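Long-range contacts in Sso-CP2 metallo-carboxypetidase (Sulfolobus solfataricus, PDB 4MMO), which probably cleaves peptides as a zinc-dependent carboxypeptidase of the M20 family: residues P207-L218 / V300-L308; R172-L182 / T369-T380. One frame throughout, in Å; residues are numbered along the deposited sequence.

Interaction 1: P207-L218 / V300-L308; sequences PCIDLAKIISTL and VPHRAFAKL. With SO4 (sulfate ion), chain G.
Leu211 lays one methyl over a face of the peptide plane that joins Phe305 to Ala306, its CD2 3.6 Å from Phe305 C. It is put there by a CG anti to the backbone N (chi1 -171°), and the CB atoms of Ala304 and Ala306 bracket it. The two alanines are small enough for the helix axis to pass 7.6 Å from the strand, almost aligned with it at 24°. Two puckered proline rings pack at the start of the helix: Pro207 brings CG and CD against the carbonyl of Pro301, with CD 2.9 Å from Pro301 O, while the Pro301 ring offers its CG to Cys208 SG at 3.5 Å. At the far end Leu218 and Leu308 meet tip to tip, CD1 to CD1 at 3.7 Å. No hydrogen bond crosses, so the contact is apolar helix-on-sheet packing. Helix 207-218 thus lies on a face of the antiparallel sheet, with Leu211 also on Leu189 and Phe287 of the flanking strands and Cys208 disulfide-bonded to Cys289. Helix 318-331 packs beside Leu218, and Ile215 packs on Ala212 of the second subunit.

Interaction 2: R172-L182 / T369-T380; sequences RPQIVLGVKGL and TEPQVIPNSAGT. With SO4 (sulfate ion), chain D.
Gln372 lays its amide over one face of the Arg172 guanidinium, the two planes 18° apart and Gln372 CD 3.6 Å from Arg172 NH1. A bend in the glutamine chain (chi2 -59°) turns the amide this way, and Gln372 NE2, 3.0 Å from Glu370 O, holds it by a hydrogen bond that lies in the amide plane but comes from above the carbonyl. With an alanine in place of Gln372 the guanidinium, though still salt-bridged to Asp168 and Asp249, would probably lose the flat group stacked on its face, and Glu370 O this donor. The loose side is the outer rim, where Thr369 is partly exposed and Glu370 turns its poorly ordered end into solvent.

Inward from the stack the tight packing continues as a parallel strand pair. Ile175 is bonded through both backbone groups, its N to Gln372 O at 2.8 Å and its O to Ile374 N at 3.0 Å, the first nearly straight at 172°. Val176 and Ile374 lie side by side, CG2 to CG1 at 4.0 Å, while Leu177 CD1 crosses to Val373 CG1. After Leu177 the pairing turns irregular. Ser377 N reaches Gly178 O from above its carbonyl plane, and Gly379 O takes Lys180 N at 3.2 Å and Ser377 OG from opposite faces. Lys180 runs out extended past Ala378 O, 3.6 Å from its CD, to an ammonium bound by Tyr279 O, Leu276 O and a water shared with Ala378 O. At this end Thr380 N holds a sulfate also bound by Arg311 and by His197 of the second subunit, with the Thr380 side chain about 10 Å from the zinc ion.

Helix 354-367 and strand 395-396 cover the Ile175 and Leu177 face, and Leu277 of helix 269-278 meets Ile374.

Overall arrangement
From the N terminus the chain builds most of the mixed sheet and, on and beside it, the zinc ligands His71, Asp104 and Glu163, then enters 172-182 and continues along strand 178-190. Helix 207-218 follows, and interaction 1 closes an 81-residue loop when strand 299-312 returns beneath it. Interaction 2 closes much later, with 186 residues between its segments, so interaction 1 is nested within its loop and the two do not cross. Their centres are 35 Å apart, yet strands 178-190 and 299-312 are neighbours in one antiparallel sheet. Interaction 1 secures a helix on the distal part of that sheet; interaction 2 joins its near end to the zinc-bearing part of the fold. Both touch the second subunit.

Interaction 1: P207-L218 / V300-L308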
loop_
_atom_site.group_PDB
_atom_site.type_symbol
_atom_site.label_atom_id
_atom_site.label_comp_id
_atom_site.label_asym_id
_atom_site.label_seq_id
_atom_site.Cartn_x
_atom_site.Cartn_y
_atom_site.Cartn_z
ATOM N N PRO A 207 5.882 11.874 4.357
ATOM C CA PRO A 207 5.523 11.697 2.945
ATOM C C PRO A 207 4.181 10.989 2.734
ATOM O O PRO A 207 3.525 11.258 1.726
ATOM C CB PRO A 207 6.672 10.848 2.399
ATOM C CG PRO A 207 7.136 10.062 3.569
ATOM C CD PRO A 207 6.981 10.977 4.754
ATOM N N CYS A 208 3.782 10.107 3.651
ATOM C CA CYS A 208 2.472 9.454 3.557
ATOM C C CYS A 208 1.352 10.480 3.518
ATOM O O CYS A 208 0.507 10.461 2.623
ATOM C CB CYS A 208 2.223 8.530 4.746
ATOM S SG CYS A 208 3.560 7.414 5.115
ATOM N N ILE A 209 1.343 11.367 4.506
ATOM C CA ILE A 209 0.281 12.353 4.622
ATOM C C ILE A 209 0.318 13.310 3.435
ATOM O O ILE A 209 -0.726 13.648 2.876
ATOM C CB ILE A 209 0.354 13.132 5.974
ATOM C CG1 ILE A 209 -0.803 14.127 6.103
ATOM C CG2 ILE A 209 1.662 13.866 6.117
ATOM C CD1 ILE A 209 -2.150 13.468 6.202
ATOM N N ASP A 210 1.519 13.731 3.043
ATOM C CA ASP A 210 1.665 14.669 1.935
ATOM C C ASP A 210 1.108 14.068 0.654
ATOM O O ASP A 210 0.351 14.719 -0.062
ATOM C CB ASP A 210 3.128 15.071 1.735
ATOM C CG ASP A 210 3.615 16.057 2.785
ATOM O OD1 ASP A 210 2.785 16.540 3.586
ATOM O OD2 ASP A 210 4.831 16.356 2.801
ATOM N N LEU A 211 1.469 12.821 0.375
ATOM C CA LEU A 211 1.000 12.159 -0.833
ATOM C C LEU A 211 -0.502 11.872 -0.755
ATOM O O LEU A 211 -1.216 12.016 -1.750
ATOM C CB LEU A 211 1.779 10.867 -1.081
ATOM C CG LEU A 211 1.521 10.183 -2.429
ATOM C CD1 LEU A 211 1.776 11.130 -3.602
ATOM C CD2 LEU A 211 2.377 8.933 -2.564
ATOM N N ALA A 212 -0.977 11.475 0.423
ATOM C CA ALA A 212 -2.409 11.269 0.630
ATOM C C ALA A 212 -3.163 12.556 0.330
ATOM O O ALA A 212 -4.242 12.535 -0.259
ATOM C CB ALA A 212 -2.691 10.814 2.057
ATOM N N LYS A 213 -2.584 13.680 0.734
ATOM C CA LYS A 213 -3.209 14.973 0.494
ATOM C C LYS A 213 -3.219 15.293 -0.994
ATOM O O LYS A 213 -4.203 15.822 -1.506
ATOM C CB LYS A 213 -2.494 16.071 1.286
ATOM C CG LYS A 213 -3.170 16.389 2.613
ATOM C CD LYS A 213 -2.235 17.090 3.584
ATOM C CE LYS A 213 -2.882 17.250 4.956
ATOM N NZ LYS A 213 -4.156 18.025 4.901
ATOM N N ILE A 214 -2.132 14.954 -1.683
ATOM C CA ILE A 214 -2.010 15.201 -3.117
ATOM C C ILE A 214 -3.098 14.469 -3.897
ATOM O O ILE A 214 -3.840 15.086 -4.664
ATOM C CB ILE A 214 -0.623 14.759 -3.646
ATOM C CG1 ILE A 214 0.473 15.704 -3.143
ATOM C CG2 ILE A 214 -0.607 14.691 -5.176
ATOM C CD1 ILE A 214 0.419 17.115 -3.713
ATOM N N ILE A 215 -3.195 13.157 -3.704
ATOM C CA ILE A 215 -4.167 12.369 -4.455
ATOM C C ILE A 215 -5.596 12.764 -4.082
ATOM O O ILE A 215 -6.516 12.590 -4.878
ATOM C CB ILE A 215 -3.955 10.846 -4.280
ATOM C CG1 ILE A 215 -4.056 10.445 -2.810
ATOM C CG2 ILE A 215 -2.607 10.435 -4.866
ATOM C CD1 ILE A 215 -3.942 8.955 -2.570
ATOM N N SER A 216 -5.775 13.315 -2.884
ATOM C CA SER A 216 -7.088 13.790 -2.458
ATOM C C SER A 216 -7.562 14.985 -3.286
ATOM O O SER A 216 -8.763 15.210 -3.413
ATOM C CB SER A 216 -7.081 14.155 -0.974
ATOM O OG SER A 216 -6.957 12.997 -0.168
ATOM N N THR A 217 -6.625 15.743 -3.851
ATOM C CA THR A 217 -6.979 16.932 -4.629
ATOM C C THR A 217 -7.438 16.567 -6.037
ATOM O O THR A 217 -8.044 17.382 -6.729
ATOM C CB THR A 217 -5.793 17.923 -4.754
ATOM O OG1 THR A 217 -4.718 17.310 -5.481
ATOM C CG2 THR A 217 -5.295 18.367 -3.374
ATOM N N LEU A 218 -7.143 15.341 -6.455
ATOM C CA LEU A 218 -7.419 14.908 -7.820
ATOM C C LEU A 218 -8.911 14.730 -8.113
ATOM O O LEU A 218 -9.357 14.981 -9.233
ATOM C CB LEU A 218 -6.671 13.603 -8.115
ATOM C CG LEU A 218 -5.141 13.692 -8.089
ATOM C CD1 LEU A 218 -4.524 12.315 -8.256
ATOM C CD2 LEU A 218 -4.622 14.643 -9.165
ATOM N N VAL A 300 8.406 7.636 11.105
ATOM C CA VAL A 300 8.111 8.518 9.984
ATOM C C VAL A 300 8.766 7.889 8.759
ATOM O O VAL A 300 9.993 7.841 8.681
ATOM C CB VAL A 300 8.687 9.936 10.169
ATOM C CG1 VAL A 300 8.243 10.839 9.017
ATOM C CG2 VAL A 300 8.257 10.522 11.497
ATOM N N PRO A 301 7.959 7.393 7.801
ATOM C CA PRO A 301 8.614 6.794 6.633
ATOM C C PRO A 301 9.271 7.867 5.782
ATOM O O PRO A 301 8.855 9.024 5.849
ATOM C CB PRO A 301 7.453 6.136 5.873
ATOM C CG PRO A 301 6.303 6.104 6.852
ATOM C CD PRO A 301 6.492 7.323 7.686
ATOM N N HIS A 302 10.286 7.503 5.005
ATOM C CA HIS A 302 10.989 8.486 4.185
ATOM C C HIS A 302 10.470 8.468 2.753
ATOM O O HIS A 302 10.728 9.391 1.981
ATOM C CB HIS A 302 12.504 8.242 4.222
ATOM C CG HIS A 302 12.940 6.995 3.521
ATOM N ND1 HIS A 302 13.227 6.960 2.174
ATOM C CD2 HIS A 302 13.145 5.738 3.982
ATOM C CE1 HIS A 302 13.588 5.736 1.833
ATOM N NE2 HIS A 302 13.545 4.974 2.913
ATOM N N ARG A 303 9.714 7.426 2.418
ATOM C CA ARG A 303 9.260 7.212 1.052
ATOM C C ARG A 303 7.773 6.856 1.000
ATOM O O ARG A 303 7.267 6.130 1.856
ATOM C CB ARG A 303 10.089 6.092 0.419
ATOM C CG ARG A 303 10.049 6.036 -1.094
ATOM C CD ARG A 303 11.096 5.059 -1.615
ATOM N NE ARG A 303 10.935 4.774 -3.039
ATOM C CZ ARG A 303 11.547 5.426 -4.025
ATOM N NH1 ARG A 303 12.382 6.427 -3.768
ATOM N NH2 ARG A 303 11.320 5.073 -5.283
ATOM N N ALA A 304 7.088 7.375 -0.014
ATOM C CA ALA A 304 5.694 7.039 -0.281
ATOM C C ALA A 304 5.461 7.079 -1.784
ATOM O O ALA A 304 5.947 7.982 -2.462
ATOM C CB ALA A 304 4.764 8.024 0.408
ATOM N N PHE A 305 4.728 6.102 -2.307
ATOM C CA PHE A 305 4.354 6.132 -3.716
ATOM C C PHE A 305 2.929 5.652 -3.962
ATOM O O PHE A 305 2.364 4.888 -3.176
ATOM C CB PHE A 305 5.348 5.337 -4.573
ATOM C CG PHE A 305 5.433 3.881 -4.223
ATOM C CD1 PHE A 305 6.270 3.447 -3.210
ATOM C CD2 PHE A 305 4.690 2.944 -4.920
ATOM C CE1 PHE A 305 6.356 2.104 -2.890
ATOM C CE2 PHE A 305 4.770 1.601 -4.606
ATOM C CZ PHE A 305 5.606 1.180 -3.590
ATOM N N ALA A 306 2.359 6.131 -5.064
ATOM C CA ALA A 306 1.009 5.778 -5.463
ATOM C C ALA A 306 0.972 5.532 -6.968
ATOM O O ALA A 306 1.765 6.106 -7.714
ATOM C CB ALA A 306 0.048 6.894 -5.088
ATOM N N LYS A 307 0.054 4.670 -7.400
ATOM C CA LYS A 307 -0.124 4.354 -8.808
ATOM C C LYS A 307 -1.542 4.698 -9.246
ATOM O O LYS A 307 -2.516 4.256 -8.633
ATOM C CB LYS A 307 0.164 2.876 -9.066
ATOM C CG LYS A 307 1.637 2.522 -9.017
ATOM C CD LYS A 307 1.867 1.042 -9.279
ATOM C CE LYS A 307 3.299 0.638 -8.955
ATOM N NZ LYS A 307 4.021 0.109 -10.146
ATOM N N LEU A 308 -1.642 5.489 -10.309
ATOM C CA LEU A 308 -2.923 5.966 -10.815
ATOM C C LEU A 308 -3.122 5.517 -12.251
ATOM O O LEU A 308 -2.176 5.499 -13.041
ATOM C CB LEU A 308 -2.979 7.495 -10.772
ATOM C CG LEU A 308 -2.584 8.177 -9.462
ATOM C CD1 LEU A 308 -2.423 9.673 -9.682
ATOM C CD2 LEU A 308 -3.617 7.905 -8.384
HETATM S S SO4 G . -4.444 21.855 4.524
HETATM O O1 SO4 G . -3.558 20.742 4.191
HETATM O O2 SO4 G . -5.077 22.339 3.302
HETATM O O3 SO4 G . -5.476 21.404 5.458
HETATM O O4 SO4 G . -3.669 22.932 5.138
#

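Interaction 2: R172-L182 / T369-T380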
loop_
_atom_site.group_PDB
_atom_site.type_symbol
_atom_site.label_atom_id
_atom_site.label_comp_id
_atom_site.label_asym_id
_atom_site.label_seq_id
_atom_site.Cartn_x
_atom_site.Cartn_y
_atom_site.Cartn_z
ATOM N N ARG A 172 -25.191 -13.918 -25.658
ATOM C CA ARG A 172 -25.275 -13.258 -26.954
ATOM C C ARG A 172 -23.904 -12.741 -27.365
ATOM O O ARG A 172 -23.155 -12.242 -26.525
ATOM C CB ARG A 172 -26.259 -12.095 -26.883
ATOM C CG ARG A 172 -27.684 -12.519 -26.579
ATOM C CD ARG A 172 -28.519 -11.359 -26.072
ATOM N NE ARG A 172 -28.006 -10.842 -24.808
ATOM C CZ ARG A 172 -28.612 -9.918 -24.073
ATOM N NH1 ARG A 172 -29.766 -9.396 -24.466
ATOM N NH2 ARG A 172 -28.060 -9.515 -22.936
ATOM N N PRO A 173 -23.565 -12.852 -28.661
ATOM C CA PRO A 173 -22.279 -12.301 -29.100
ATOM C C PRO A 173 -22.236 -10.784 -28.937
ATOM O O PRO A 173 -23.284 -10.137 -28.999
ATOM C CB PRO A 173 -22.214 -12.690 -30.579
ATOM C CG PRO A 173 -23.642 -12.879 -30.990
ATOM C CD PRO A 173 -24.338 -13.418 -29.781
ATOM N N GLN A 174 -21.042 -10.236 -28.724
ATOM C CA GLN A 174 -20.877 -8.802 -28.505
ATOM C C GLN A 174 -20.079 -8.134 -29.618
ATOM O O GLN A 174 -19.092 -8.680 -30.111
ATOM C CB GLN A 174 -20.208 -8.545 -27.155
ATOM C CG GLN A 174 -21.074 -8.940 -25.971
ATOM C CD GLN A 174 -20.416 -8.646 -24.648
ATOM O OE1 GLN A 174 -20.951 -7.901 -23.829
ATOM N NE2 GLN A 174 -19.247 -9.239 -24.422
ATOM N N ILE A 175 -20.535 -6.949 -30.010
ATOM C CA ILE A 175 -19.878 -6.141 -31.026
ATOM C C ILE A 175 -19.474 -4.838 -30.356
ATOM O O ILE A 175 -20.319 -4.127 -29.809
ATOM C CB ILE A 175 -20.820 -5.819 -32.209
ATOM C CG1 ILE A 175 -21.497 -7.088 -32.743
ATOM C CG2 ILE A 175 -20.064 -5.101 -33.320
ATOM C CD1 ILE A 175 -20.562 -8.100 -33.336
ATOM N N VAL A 176 -18.184 -4.528 -30.399
ATOM C CA VAL A 176 -17.650 -3.384 -29.671
ATOM C C VAL A 176 -16.968 -2.409 -30.627
ATOM O O VAL A 176 -16.023 -2.767 -31.331
ATOM C CB VAL A 176 -16.676 -3.851 -28.586
ATOM C CG1 VAL A 176 -16.253 -2.686 -27.705
ATOM C CG2 VAL A 176 -17.328 -4.952 -27.742
ATOM N N LEU A 177 -17.452 -1.172 -30.632
ATOM C CA LEU A 177 -17.056 -0.184 -31.630
ATOM C C LEU A 177 -16.019 0.809 -31.118
ATOM O O LEU A 177 -15.897 1.910 -31.658
ATOM C CB LEU A 177 -18.290 0.590 -32.101
ATOM C CG LEU A 177 -19.491 -0.257 -32.522
ATOM C CD1 LEU A 177 -20.598 0.638 -33.054
ATOM C CD2 LEU A 177 -19.092 -1.288 -33.562
ATOM N N GLY A 178 -15.276 0.437 -30.081
ATOM C CA GLY A 178 -14.270 1.337 -29.548
ATOM C C GLY A 178 -13.680 0.920 -28.216
ATOM O O GLY A 178 -13.945 -0.166 -27.711
ATOM N N VAL A 179 -12.864 1.803 -27.653
ATOM C CA VAL A 179 -12.246 1.576 -26.354
ATOM C C VAL A 179 -12.031 2.894 -25.629
ATOM O O VAL A 179 -11.922 3.948 -26.254
ATOM C CB VAL A 179 -10.868 0.901 -26.493
ATOM C CG1 VAL A 179 -11.001 -0.469 -27.122
ATOM C CG2 VAL A 179 -9.924 1.770 -27.318
ATOM N N LYS A 180 -11.955 2.832 -24.306
ATOM C CA LYS A 180 -11.516 3.978 -23.532
ATOM C C LYS A 180 -10.001 4.075 -23.634
ATOM O O LYS A 180 -9.321 3.069 -23.838
ATOM C CB LYS A 180 -11.947 3.844 -22.075
ATOM C CG LYS A 180 -13.440 4.044 -21.855
ATOM C CD LYS A 180 -13.748 4.239 -20.383
ATOM C CE LYS A 180 -15.239 4.243 -20.109
ATOM N NZ LYS A 180 -15.519 4.444 -18.654
ATOM N N GLY A 181 -9.481 5.292 -23.515
ATOM C CA GLY A 181 -8.049 5.513 -23.527
ATOM C C GLY A 181 -7.461 5.191 -22.170
ATOM O O GLY A 181 -8.182 4.773 -21.263
ATOM N N LEU A 182 -6.156 5.400 -22.020
ATOM C CA LEU A 182 -5.485 5.036 -20.784
ATOM C C LEU A 182 -4.219 5.841 -20.522
ATOM O O LEU A 182 -3.473 6.168 -21.442
ATOM C CB LEU A 182 -5.150 3.543 -20.800
ATOM C CG LEU A 182 -4.596 2.950 -19.505
ATOM C CD1 LEU A 182 -5.539 3.178 -18.334
ATOM C CD2 LEU A 182 -4.354 1.467 -19.700
ATOM N N THR A 369 -29.082 -15.387 -32.165
ATOM C CA THR A 369 -29.667 -14.392 -31.272
ATOM C C THR A 369 -29.253 -12.995 -31.717
ATOM O O THR A 369 -28.505 -12.843 -32.680
ATOM C CB THR A 369 -29.255 -14.622 -29.806
ATOM O OG1 THR A 369 -29.881 -13.637 -28.974
ATOM C CG2 THR A 369 -27.741 -14.541 -29.646
ATOM N N GLU A 370 -29.743 -11.977 -31.019
ATOM C CA GLU A 370 -29.459 -10.598 -31.392
ATOM C C GLU A 370 -28.111 -10.155 -30.823
ATOM O O GLU A 370 -27.935 -10.136 -29.606
ATOM C CB GLU A 370 -30.567 -9.676 -30.876
ATOM C CG GLU A 370 -30.605 -8.315 -31.556
ATOM C CD GLU A 370 -30.983 -8.403 -33.024
ATOM O OE1 GLU A 370 -31.778 -9.299 -33.387
ATOM O OE2 GLU A 370 -30.479 -7.583 -33.819
ATOM N N PRO A 371 -27.150 -9.803 -31.695
ATOM C CA PRO A 371 -25.858 -9.318 -31.191
ATOM C C PRO A 371 -25.987 -8.029 -30.389
ATOM O O PRO A 371 -26.724 -7.129 -30.787
ATOM C CB PRO A 371 -25.056 -9.052 -32.470
ATOM C CG PRO A 371 -25.696 -9.894 -33.511
ATOM C CD PRO A 371 -27.151 -9.917 -33.166
ATOM N N GLN A 372 -25.269 -7.945 -29.273
ATOM C CA GLN A 372 -25.283 -6.750 -28.442
ATOM C C GLN A 372 -24.153 -5.813 -28.857
ATOM O O GLN A 372 -22.981 -6.181 -28.826
ATOM C CB GLN A 372 -25.162 -7.134 -26.970
ATOM C CG GLN A 372 -26.282 -8.051 -26.495
ATOM C CD GLN A 372 -27.655 -7.433 -26.684
ATOM O OE1 GLN A 372 -27.979 -6.417 -26.064
ATOM N NE2 GLN A 372 -28.464 -8.030 -27.558
ATOM N N VAL A 373 -24.528 -4.601 -29.251
ATOM C CA VAL A 373 -23.608 -3.635 -29.834
ATOM C C VAL A 373 -23.404 -2.484 -28.860
ATOM O O VAL A 373 -24.366 -1.810 -28.488
ATOM C CB VAL A 373 -24.177 -3.066 -31.159
ATOM C CG1 VAL A 373 -23.155 -2.178 -31.863
ATOM C CG2 VAL A 373 -24.616 -4.193 -32.080
ATOM N N ILE A 374 -22.161 -2.263 -28.435
ATOM C CA ILE A 374 -21.841 -1.129 -27.566
ATOM C C ILE A 374 -20.823 -0.212 -28.242
ATOM O O ILE A 374 -19.999 -0.672 -29.031
ATOM C CB ILE A 374 -21.329 -1.588 -26.191
ATOM C CG1 ILE A 374 -20.152 -2.552 -26.346
ATOM C CG2 ILE A 374 -22.459 -2.244 -25.417
ATOM C CD1 ILE A 374 -19.476 -2.906 -25.033
ATOM N N PRO A 375 -20.886 1.096 -27.945
ATOM C CA PRO A 375 -20.033 2.059 -28.651
ATOM C C PRO A 375 -18.554 1.938 -28.280
ATOM O O PRO A 375 -17.694 2.368 -29.049
ATOM C CB PRO A 375 -20.595 3.412 -28.207
ATOM C CG PRO A 375 -21.208 3.150 -26.878
ATOM C CD PRO A 375 -21.733 1.747 -26.929
ATOM N N ASN A 376 -18.271 1.362 -27.116
ATOM C CA ASN A 376 -16.897 1.120 -26.680
ATOM C C ASN A 376 -16.884 0.259 -25.431
ATOM O O ASN A 376 -17.876 0.194 -24.707
ATOM C CB ASN A 376 -16.166 2.433 -26.396
ATOM C CG ASN A 376 -16.817 3.233 -25.282
ATOM O OD1 ASN A 376 -17.705 4.049 -25.527
ATOM N ND2 ASN A 376 -16.373 3.002 -24.050
ATOM N N SER A 377 -15.759 -0.404 -25.181
ATOM C CA SER A 377 -15.598 -1.205 -23.976
ATOM C C SER A 377 -15.251 -0.302 -22.799
ATOM O O SER A 377 -14.806 0.831 -22.981
ATOM C CB SER A 377 -14.498 -2.247 -24.174
ATOM O OG SER A 377 -13.283 -1.633 -24.569
ATOM N N ALA A 378 -15.468 -0.808 -21.591
ATOM C CA ALA A 378 -15.087 -0.084 -20.386
ATOM C C ALA A 378 -13.570 -0.106 -20.253
ATOM O O ALA A 378 -12.976 0.766 -19.619
ATOM C CB ALA A 378 -15.738 -0.714 -19.168
ATOM N N GLY A 379 -12.952 -1.110 -20.867
ATOM C CA GLY A 379 -11.515 -1.297 -20.796
ATOM C C GLY A 379 -10.776 -0.706 -21.979
ATOM O O GLY A 379 -11.340 0.069 -22.760
ATOM N N THR A 380 -9.510 -1.092 -22.111
ATOM C CA THR A 380 -8.597 -0.472 -23.066
ATOM C C THR A 380 -7.940 -1.513 -23.962
ATOM O O THR A 380 -7.761 -2.665 -23.573
ATOM C CB THR A 380 -7.504 0.333 -22.332
ATOM O OG1 THR A 380 -8.116 1.396 -21.590
ATOM C CG2 THR A 380 -6.486 0.929 -23.311
HETATM S S SO4 D . -7.797 -3.515 -20.039
HETATM O O1 SO4 D . -7.056 -3.642 -18.789
HETATM O O2 SO4 D . -6.997 -4.046 -21.155
HETATM O O3 SO4 D . -9.076 -4.198 -19.804
HETATM O O4 SO4 D . -8.078 -2.113 -20.325
HETATM O O HOH W 1 -13.875 2.440 -17.408
#